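Local coordinates for protein peptidoglycan D,D-transpeptidase FtsI (Burkholderia pseudomallei, PDB 6HZI) that probably cross-links peptidoglycan stem peptides during cell division, acting as a penicillin-binding D,D-transpeptidase of the cell wall, at residues Gln15-Thr20 / Val318-Arg323; Gln119-Ile124 / Gly256-Thr261; Ala262-Gly267 / Val296-Thr301. One frame throughout, in Å; residues are numbered along the deposited sequence.

Contact 1. Residues Gln15-Thr20 / Val318-Arg323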
loop_
_atom_site.group_PDB
_atom_site.type_symbol
_atom_site.label_atom_id
_atom_site.label_comp_id
_atom_site.label_asym_id
_atom_site.label_seq_id
_atom_site.Cartn_x
_atom_site.Cartn_y
_atom_site.Cartn_z
ATOM N N GLN A 15 18.281 -7.652 -0.755
ATOM C CA GLN A 15 18.110 -7.807 0.699
ATOM C C GLN A 15 19.056 -6.801 1.347
ATOM O O GLN A 15 18.620 -6.094 2.273
ATOM C CB GLN A 15 18.331 -9.255 1.158
ATOM C CG GLN A 15 18.183 -9.448 2.662
ATOM C CD GLN A 15 16.774 -9.709 3.131
ATOM O OE1 GLN A 15 15.824 -9.583 2.330
ATOM N NE2 GLN A 15 16.648 -10.072 4.430
ATOM N N TYR A 16 20.292 -6.705 0.865
ATOM C CA TYR A 16 21.275 -5.802 1.511
ATOM C C TYR A 16 20.829 -4.348 1.306
ATOM O O TYR A 16 20.740 -3.576 2.283
ATOM C CB TYR A 16 22.704 -6.037 1.026
ATOM C CG TYR A 16 23.676 -5.149 1.761
ATOM C CD1 TYR A 16 23.902 -5.335 3.123
ATOM C CD2 TYR A 16 24.295 -4.088 1.130
ATOM C CE1 TYR A 16 24.711 -4.477 3.841
ATOM C CE2 TYR A 16 25.114 -3.227 1.841
ATOM C CZ TYR A 16 25.332 -3.429 3.194
ATOM O OH TYR A 16 26.157 -2.618 3.911
ATOM N N ILE A 17 20.524 -3.994 0.066
ATOM C CA ILE A 17 19.963 -2.668 -0.295
ATOM C C ILE A 17 18.774 -2.344 0.607
ATOM O O ILE A 17 18.607 -1.161 0.975
ATOM C CB ILE A 17 19.487 -2.683 -1.742
ATOM C CG1 ILE A 17 20.668 -2.502 -2.693
ATOM C CG2 ILE A 17 18.373 -1.651 -1.928
ATOM C CD1 ILE A 17 20.297 -2.777 -4.154
ATOM N N THR A 18 17.929 -3.341 0.893
ATOM C CA THR A 18 16.674 -3.116 1.658
ATOM C C THR A 18 17.091 -2.874 3.120
ATOM O O THR A 18 16.604 -1.927 3.773
ATOM C CB THR A 18 15.670 -4.262 1.428
ATOM O OG1 THR A 18 15.277 -4.395 0.054
ATOM C CG2 THR A 18 14.414 -4.048 2.233
ATOM N N TYR A 19 17.990 -3.700 3.638
ATOM C CA TYR A 19 18.508 -3.569 5.021
ATOM C C TYR A 19 19.233 -2.243 5.251
ATOM O O TYR A 19 18.954 -1.677 6.278
ATOM C CB TYR A 19 19.477 -4.696 5.329
ATOM C CG TYR A 19 20.201 -4.619 6.644
ATOM C CD1 TYR A 19 19.648 -5.182 7.793
ATOM C CD2 TYR A 19 21.501 -4.150 6.711
ATOM C CE1 TYR A 19 20.356 -5.239 8.987
ATOM C CE2 TYR A 19 22.218 -4.202 7.893
ATOM C CZ TYR A 19 21.639 -4.736 9.034
ATOM O OH TYR A 19 22.327 -4.812 10.206
ATOM N N THR A 20 20.123 -1.770 4.371
ATOM C CA THR A 20 20.884 -0.511 4.650
ATOM C C THR A 20 19.889 0.657 4.687
ATOM O O THR A 20 19.936 1.466 5.612
ATOM C CB THR A 20 22.006 -0.249 3.640
ATOM O OG1 THR A 20 21.373 -0.314 2.368
ATOM C CG2 THR A 20 23.107 -1.288 3.678
ATOM N N VAL A 318 13.769 1.687 -4.106
ATOM C CA VAL A 318 13.297 1.460 -5.487
ATOM C C VAL A 318 14.426 1.782 -6.477
ATOM O O VAL A 318 14.682 0.950 -7.359
ATOM C CB VAL A 318 12.006 2.243 -5.773
ATOM C CG1 VAL A 318 11.710 2.248 -7.266
ATOM C CG2 VAL A 318 10.831 1.636 -4.991
ATOM N N GLY A 319 15.026 2.969 -6.397
ATOM C CA GLY A 319 16.164 3.307 -7.271
ATOM C C GLY A 319 17.292 2.282 -7.131
ATOM O O GLY A 319 17.772 1.739 -8.157
ATOM N N ASP A 320 17.705 1.950 -5.908
ATOM C CA ASP A 320 18.875 1.040 -5.769
ATOM C C ASP A 320 18.475 -0.289 -6.411
ATOM O O ASP A 320 19.279 -0.880 -7.125
ATOM C CB ASP A 320 19.355 0.917 -4.313
ATOM C CG ASP A 320 19.983 2.192 -3.770
ATOM O OD1 ASP A 320 20.429 3.014 -4.594
ATOM O OD2 ASP A 320 19.999 2.379 -2.523
ATOM N N THR A 321 17.252 -0.751 -6.153
ATOM C CA THR A 321 16.844 -2.113 -6.575
ATOM C C THR A 321 16.762 -2.167 -8.103
ATOM O O THR A 321 17.136 -3.204 -8.709
ATOM C CB THR A 321 15.499 -2.524 -5.970
ATOM O OG1 THR A 321 15.597 -2.643 -4.550
ATOM C CG2 THR A 321 15.053 -3.844 -6.535
ATOM N N LEU A 322 16.196 -1.122 -8.706
ATOM C CA LEU A 322 15.982 -1.099 -10.169
ATOM C C LEU A 322 17.364 -1.000 -10.827
ATOM O O LEU A 322 17.609 -1.794 -11.763
ATOM C CB LEU A 322 15.080 0.081 -10.550
ATOM C CG LEU A 322 13.585 -0.095 -10.279
ATOM C CD1 LEU A 322 12.831 1.169 -10.667
ATOM C CD2 LEU A 322 13.015 -1.290 -11.041
ATOM N N ARG A 323 18.257 -0.129 -10.330
ATOM C CA ARG A 323 19.681 -0.131 -10.815
ATOM C C ARG A 323 20.304 -1.537 -10.716
ATOM O O ARG A 323 20.642 -2.089 -11.782
ATOM C CB ARG A 323 20.479 0.950 -10.102
ATOM C CG ARG A 323 20.075 2.321 -10.620
ATOM C CD ARG A 323 21.048 3.321 -10.073
ATOM N NE ARG A 323 20.721 3.672 -8.699
ATOM C CZ ARG A 323 19.775 4.532 -8.364
ATOM N NH1 ARG A 323 19.051 5.091 -9.326
ATOM N NH2 ARG A 323 19.551 4.808 -7.084
#

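Contact 2. Residues Gln119-Ile124 / Gly256-Thr261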
loop_
_atom_site.group_PDB
_atom_site.type_symbol
_atom_site.label_atom_id
_atom_site.label_comp_id
_atom_site.label_asym_id
_atom_site.label_seq_id
_atom_site.Cartn_x
_atom_site.Cartn_y
_atom_site.Cartn_z
ATOM N N GLN A 119 -5.070 11.036 -5.616
ATOM C CA GLN A 119 -3.906 11.917 -5.691
ATOM C C GLN A 119 -3.852 12.743 -4.400
ATOM O O GLN A 119 -2.748 13.005 -3.900
ATOM C CB GLN A 119 -4.028 12.782 -6.940
ATOM C CG GLN A 119 -2.949 13.860 -7.016
ATOM C CD GLN A 119 -3.108 14.649 -8.279
ATOM O OE1 GLN A 119 -4.182 15.163 -8.556
ATOM N NE2 GLN A 119 -2.051 14.694 -9.065
ATOM N N LYS A 120 -4.994 13.215 -3.920
ATOM C CA LYS A 120 -5.025 14.194 -2.814
ATOM C C LYS A 120 -5.255 13.464 -1.515
ATOM O O LYS A 120 -5.278 14.131 -0.471
ATOM C CB LYS A 120 -6.134 15.211 -3.032
ATOM C CG LYS A 120 -5.907 16.045 -4.270
ATOM C CD LYS A 120 -4.851 17.083 -4.145
ATOM C CE LYS A 120 -4.621 17.742 -5.494
ATOM N NZ LYS A 120 -3.389 18.561 -5.492
ATOM N N SER A 121 -5.499 12.162 -1.606
ATOM C CA SER A 121 -5.735 11.296 -0.429
ATOM C C SER A 121 -6.936 11.865 0.348
ATOM O O SER A 121 -6.861 12.083 1.517
ATOM C CB SER A 121 -4.448 11.214 0.390
ATOM O OG SER A 121 -4.491 10.175 1.344
ATOM N N SER A 122 -8.069 12.036 -0.294
ATOM C CA SER A 122 -9.274 12.595 0.344
ATOM C C SER A 122 -10.071 11.485 1.041
ATOM O O SER A 122 -10.645 10.618 0.324
ATOM C CB SER A 122 -10.116 13.324 -0.653
ATOM O OG SER A 122 -11.381 13.633 -0.096
ATOM N N ASN A 123 -10.188 11.584 2.374
ATOM C CA ASN A 123 -11.087 10.729 3.186
ATOM C C ASN A 123 -12.539 10.890 2.748
ATOM O O ASN A 123 -13.271 9.862 2.658
ATOM C CB ASN A 123 -11.001 11.083 4.666
ATOM C CG ASN A 123 -9.640 10.742 5.215
ATOM O OD1 ASN A 123 -9.108 9.685 4.905
ATOM N ND2 ASN A 123 -9.026 11.672 5.912
ATOM N N ILE A 124 -12.952 12.141 2.567
ATOM C CA ILE A 124 -14.340 12.499 2.179
ATOM C C ILE A 124 -14.611 11.856 0.819
ATOM O O ILE A 124 -15.702 11.254 0.646
ATOM C CB ILE A 124 -14.539 14.037 2.169
ATOM C CG1 ILE A 124 -14.395 14.645 3.572
ATOM C CG2 ILE A 124 -15.892 14.406 1.550
ATOM C CD1 ILE A 124 -14.301 16.179 3.598
ATOM N N GLY A 256 4.816 4.955 -8.575
ATOM C CA GLY A 256 3.498 5.276 -8.037
ATOM C C GLY A 256 3.343 4.535 -6.738
ATOM O O GLY A 256 3.935 3.461 -6.600
ATOM N N GLY A 257 2.621 5.098 -5.797
ATOM C CA GLY A 257 2.450 4.441 -4.504
ATOM C C GLY A 257 1.494 5.244 -3.687
ATOM O O GLY A 257 0.918 6.177 -4.227
ATOM N N LYS A 258 1.299 4.845 -2.454
ATOM C CA LYS A 258 0.325 5.500 -1.564
ATOM C C LYS A 258 0.892 5.467 -0.147
ATOM O O LYS A 258 1.537 4.424 0.225
ATOM C CB LYS A 258 -1.020 4.776 -1.669
ATOM C CG LYS A 258 -2.177 5.529 -1.032
ATOM C CD LYS A 258 -2.570 6.777 -1.794
ATOM C CE LYS A 258 -3.416 7.738 -0.982
ATOM N NZ LYS A 258 -2.646 8.308 0.147
ATOM N N SER A 259 0.707 6.559 0.598
ATOM C CA SER A 259 1.149 6.637 2.008
ATOM C C SER A 259 -0.056 6.459 2.927
ATOM O O SER A 259 -1.231 6.746 2.490
ATOM C CB SER A 259 1.912 7.895 2.283
ATOM O OG SER A 259 1.050 8.935 2.690
ATOM N N GLY A 260 0.215 5.969 4.138
ATOM C CA GLY A 260 -0.763 5.974 5.237
ATOM C C GLY A 260 -0.117 6.141 6.597
ATOM O O GLY A 260 1.109 5.889 6.739
ATOM N N THR A 261 -0.937 6.506 7.575
ATOM C CA THR A 261 -0.518 6.748 8.965
ATOM C C THR A 261 -1.442 5.951 9.883
ATOM O O THR A 261 -2.648 5.986 9.689
ATOM C CB THR A 261 -0.462 8.253 9.226
ATOM O OG1 THR A 261 0.280 8.838 8.157
ATOM C CG2 THR A 261 0.192 8.562 10.551
#

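Contact 3. Residues Ala262-Gly267 / Val296-Thr301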
loop_
_atom_site.group_PDB
_atom_site.type_symbol
_atom_site.label_atom_id
_atom_site.label_comp_id
_atom_site.label_asym_id
_atom_site.label_seq_id
_atom_site.Cartn_x
_atom_site.Cartn_y
_atom_site.Cartn_z
ATOM N N ALA A 262 -0.877 5.175 10.797
ATOM C CA ALA A 262 -1.621 4.533 11.909
ATOM C C ALA A 262 -1.156 5.191 13.216
ATOM O O ALA A 262 0.062 5.402 13.405
ATOM C CB ALA A 262 -1.412 3.036 11.895
ATOM N N TYR A 263 -2.093 5.598 14.054
ATOM C CA TYR A 263 -1.793 6.238 15.359
ATOM C C TYR A 263 -2.015 5.192 16.435
ATOM O O TYR A 263 -2.849 4.321 16.134
ATOM C CB TYR A 263 -2.679 7.462 15.564
ATOM C CG TYR A 263 -2.499 8.520 14.509
ATOM C CD1 TYR A 263 -1.526 9.511 14.630
ATOM C CD2 TYR A 263 -3.326 8.523 13.397
ATOM C CE1 TYR A 263 -1.390 10.491 13.662
ATOM C CE2 TYR A 263 -3.203 9.489 12.419
ATOM C CZ TYR A 263 -2.231 10.458 12.552
ATOM O OH TYR A 263 -2.144 11.363 11.545
ATOM N N LYS A 264 -1.293 5.257 17.568
ATOM C CA LYS A 264 -1.481 4.309 18.702
ATOM C C LYS A 264 -2.922 4.424 19.184
ATOM O O LYS A 264 -3.327 5.555 19.519
ATOM C CB LYS A 264 -0.572 4.593 19.895
ATOM C CG LYS A 264 0.880 4.207 19.688
ATOM C CD LYS A 264 1.724 4.421 20.922
ATOM C CE LYS A 264 3.190 4.276 20.593
ATOM N NZ LYS A 264 4.078 4.491 21.761
ATOM N N GLN A 265 -3.656 3.307 19.160
ATOM C CA GLN A 265 -5.016 3.192 19.747
ATOM C C GLN A 265 -4.860 3.434 21.264
ATOM O O GLN A 265 -3.739 3.258 21.792
ATOM C CB GLN A 265 -5.675 1.874 19.297
ATOM C CG GLN A 265 -6.029 1.852 17.804
ATOM C CD GLN A 265 -6.812 0.634 17.367
ATOM O OE1 GLN A 265 -6.836 -0.385 18.047
ATOM N NE2 GLN A 265 -7.485 0.736 16.234
ATOM N N VAL A 266 -5.901 3.972 21.908
ATOM C CA VAL A 266 -6.014 4.144 23.392
ATOM C C VAL A 266 -7.402 3.604 23.803
ATOM O O VAL A 266 -8.109 4.307 24.549
ATOM C CB VAL A 266 -5.759 5.617 23.809
ATOM C CG1 VAL A 266 -6.005 5.876 25.293
ATOM C CG2 VAL A 266 -4.352 6.085 23.430
ATOM N N GLY A 267 -7.784 2.417 23.293
ATOM C CA GLY A 267 -9.123 1.801 23.434
ATOM C C GLY A 267 -10.173 2.435 22.521
ATOM O O GLY A 267 -10.800 1.684 21.760
ATOM N N VAL A 296 7.676 2.502 9.024
ATOM C CA VAL A 296 8.576 3.050 10.089
ATOM C C VAL A 296 7.685 3.351 11.296
ATOM O O VAL A 296 6.790 4.241 11.204
ATOM C CB VAL A 296 9.356 4.284 9.609
ATOM C CG1 VAL A 296 10.234 4.910 10.674
ATOM C CG2 VAL A 296 10.174 3.965 8.380
ATOM N N ASP A 297 7.871 2.582 12.364
ATOM C CA ASP A 297 7.031 2.692 13.565
ATOM C C ASP A 297 7.622 3.749 14.503
ATOM O O ASP A 297 8.835 3.669 14.796
ATOM C CB ASP A 297 6.900 1.329 14.226
ATOM C CG ASP A 297 5.691 1.280 15.129
ATOM O OD1 ASP A 297 4.771 2.121 14.917
ATOM O OD2 ASP A 297 5.698 0.444 16.060
ATOM N N GLU A 298 6.768 4.687 14.949
ATOM C CA GLU A 298 7.024 5.706 16.001
ATOM C C GLU A 298 8.348 6.386 15.774
ATOM O O GLU A 298 9.222 6.374 16.635
ATOM C CB GLU A 298 7.028 5.100 17.390
ATOM C CG GLU A 298 5.728 4.419 17.729
ATOM C CD GLU A 298 5.726 3.921 19.160
ATOM O OE1 GLU A 298 6.665 4.322 19.947
ATOM O OE2 GLU A 298 4.794 3.121 19.480
ATOM N N PRO A 299 8.480 7.070 14.624
ATOM C CA PRO A 299 9.617 7.963 14.385
ATOM C C PRO A 299 9.478 9.190 15.292
ATOM O O PRO A 299 8.367 9.480 15.730
ATOM C CB PRO A 299 9.447 8.390 12.927
ATOM C CG PRO A 299 7.947 8.263 12.679
ATOM C CD PRO A 299 7.446 7.155 13.587
ATOM N N THR A 300 10.578 9.875 15.582
ATOM C CA THR A 300 10.577 10.970 16.586
ATOM C C THR A 300 11.295 12.206 16.052
ATOM O O THR A 300 11.154 13.233 16.712
ATOM C CB THR A 300 11.154 10.522 17.938
ATOM O OG1 THR A 300 12.563 10.410 17.722
ATOM C CG2 THR A 300 10.522 9.252 18.485
ATOM N N THR A 301 12.009 12.128 14.927
ATOM C CA THR A 301 12.752 13.283 14.358
ATOM C C THR A 301 12.497 13.322 12.855
ATOM O O THR A 301 13.454 13.064 12.109
ATOM C CB THR A 301 14.246 13.281 14.731
ATOM O OG1 THR A 301 14.945 12.151 14.211
ATOM C CG2 THR A 301 14.480 13.296 16.228
#

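Contact 1. Residues Gln15-Thr20 / Val318-Arg323
I17 of helix 12-28 leans against D320 and T321 of helix 310-324. The backbones come close here, with CA of I17 6.7 Å from CA of D320. The I17 side chain crosses those of D320 and T321 at a slant. I17 does most of the touching, and it does so with both of its branches. Its CG2 methyl lies 3.6 Å from CB of D320. The longer branch passes beside the same residue and brings CD1 to 3.7 Å from the D320 backbone O. With CG1 anti to the carbonyl carbon (chi1 -80°), the two branches fork around the start of the D320 side chain. The isoleucine therefore meets the aliphatic root of the aspartate rather than its carboxylate.

T321 adds a lighter contact. Its hydroxyl OG1 stands 3.9 Å from CG2 of I17, which is van der Waals distance. That hydroxyl is hydrogen-bonded within its own helix, to I317 O.

The D320 carboxylate lies beyond CB and is held by N21 and R323. OD2 is hydrogen-bonded to ND2 of N21, so a polar link between the two helices runs beside the apolar one. OD1 forms a salt bridge with NH2 of R323, one turn further along, at 3.2 Å. The N-H...O angle is 155°. NH2 comes to the anti side of OD1 and sits 32° out of the carboxylate plane. The R323 guanidinium also lays one face over the backbone O of G319, so the arginine folds back along its own helix.

Both helices pack against the central antiparallel sheet. T18 and Q15 touch strand 46-52, while V318 and T321 rest on strand 290-297. V318 and L322 also reach strand 274-283. The pair thus brings the N-terminal and C-terminal helices together over the sheet.

Contact 2. Residues Gln119-Ile124 / Gly256-Thr261
K258 and S121 meet through the amine nitrogen NZ and the hydroxyl OG, and the flat group beside them is the backbone carbonyl of S259. NZ of K258 lies in the plane of that carbonyl, on a lone pair of O, at 3.2 Å. The C=O...N angle is 141°. The same NZ donates a hydrogen bond to OG of S121 at 2.9 Å. The K258 chain bends at chi2 (70°) and again at chi4, which curls its end back to the strand while still reaching the serine. On the other side, OG of S121 is anti to the backbone N (chi1 -166°), and its CB also comes within 3.4 Å of NZ.

The arrangement matches the active site of penicillin-binding transpeptidases. S67 and K70 probably form the SxxK motif, S121 and N123 the SxN motif, and K258-S259-G260 the KSG motif on strand 256-266. OG of S121 is also hydrogen-bonded to S67 OG and to K70 NZ, so one hydroxyl joins all three motifs. N123 OD1 is a second partner of K70 NZ.

The backbone presents S121 at a turn. It follows helix 114-120 with positive phi, in a Schellman motif. S122 then N-caps helix 123-130, its OG bonded to G125 N.

Contact 3. Residues Ala262-Gly267 / Val296-Thr301
K264 and E298 form a salt bridge, with NZ of K264 2.8 Å from OE2 of E298. The exact placing of the carboxylate is doubtful, because OE2 and CD of E298 are modelled too close to CE of the lysine. D297 OD2 also makes a long, weak ion pair with R276 NH2.

The two side chains carry the contact by their length. Both are extended beyond CG, and they cross at about a right angle near their ends. E298 has CG anti to its carbonyl carbon (chi1 -59°). Its backbone has positive phi and psi (47° and 62°), where the chain turns off the end of strand 290-297.

Backbone hydrogen bonds tie each side to other parts of the fold. K264 pairs with D271 and K274, and D297 pairs with K32.

In the sheet, strand 274-283 runs between strands 256-266 and 290-297. The salt bridge therefore spans this middle strand at the protein surface, near the hairpin that leads to strand 269-271.

In the fold
Contact 2 lies nearest the centre of the chain, about 10 Å from it, while contacts 1 and 3 are each about 18 Å away. Contact 1 is partly buried and largely apolar. Contact 2 is also partly buried, but polar, with one hydrogen bond across it, at the probable active site. Contact 3 is a surface ion pair. Contacts 2 and 3 share strand 256-266, and their centres are about 18 Å apart. Contact 1 uses two helices resting on the same sheet, and its helix 310-324 follows strand 290-297 of contact 3. It joins the first and last helices of the modelled chain, so both other contacts form between residues lying between its two helices in sequence.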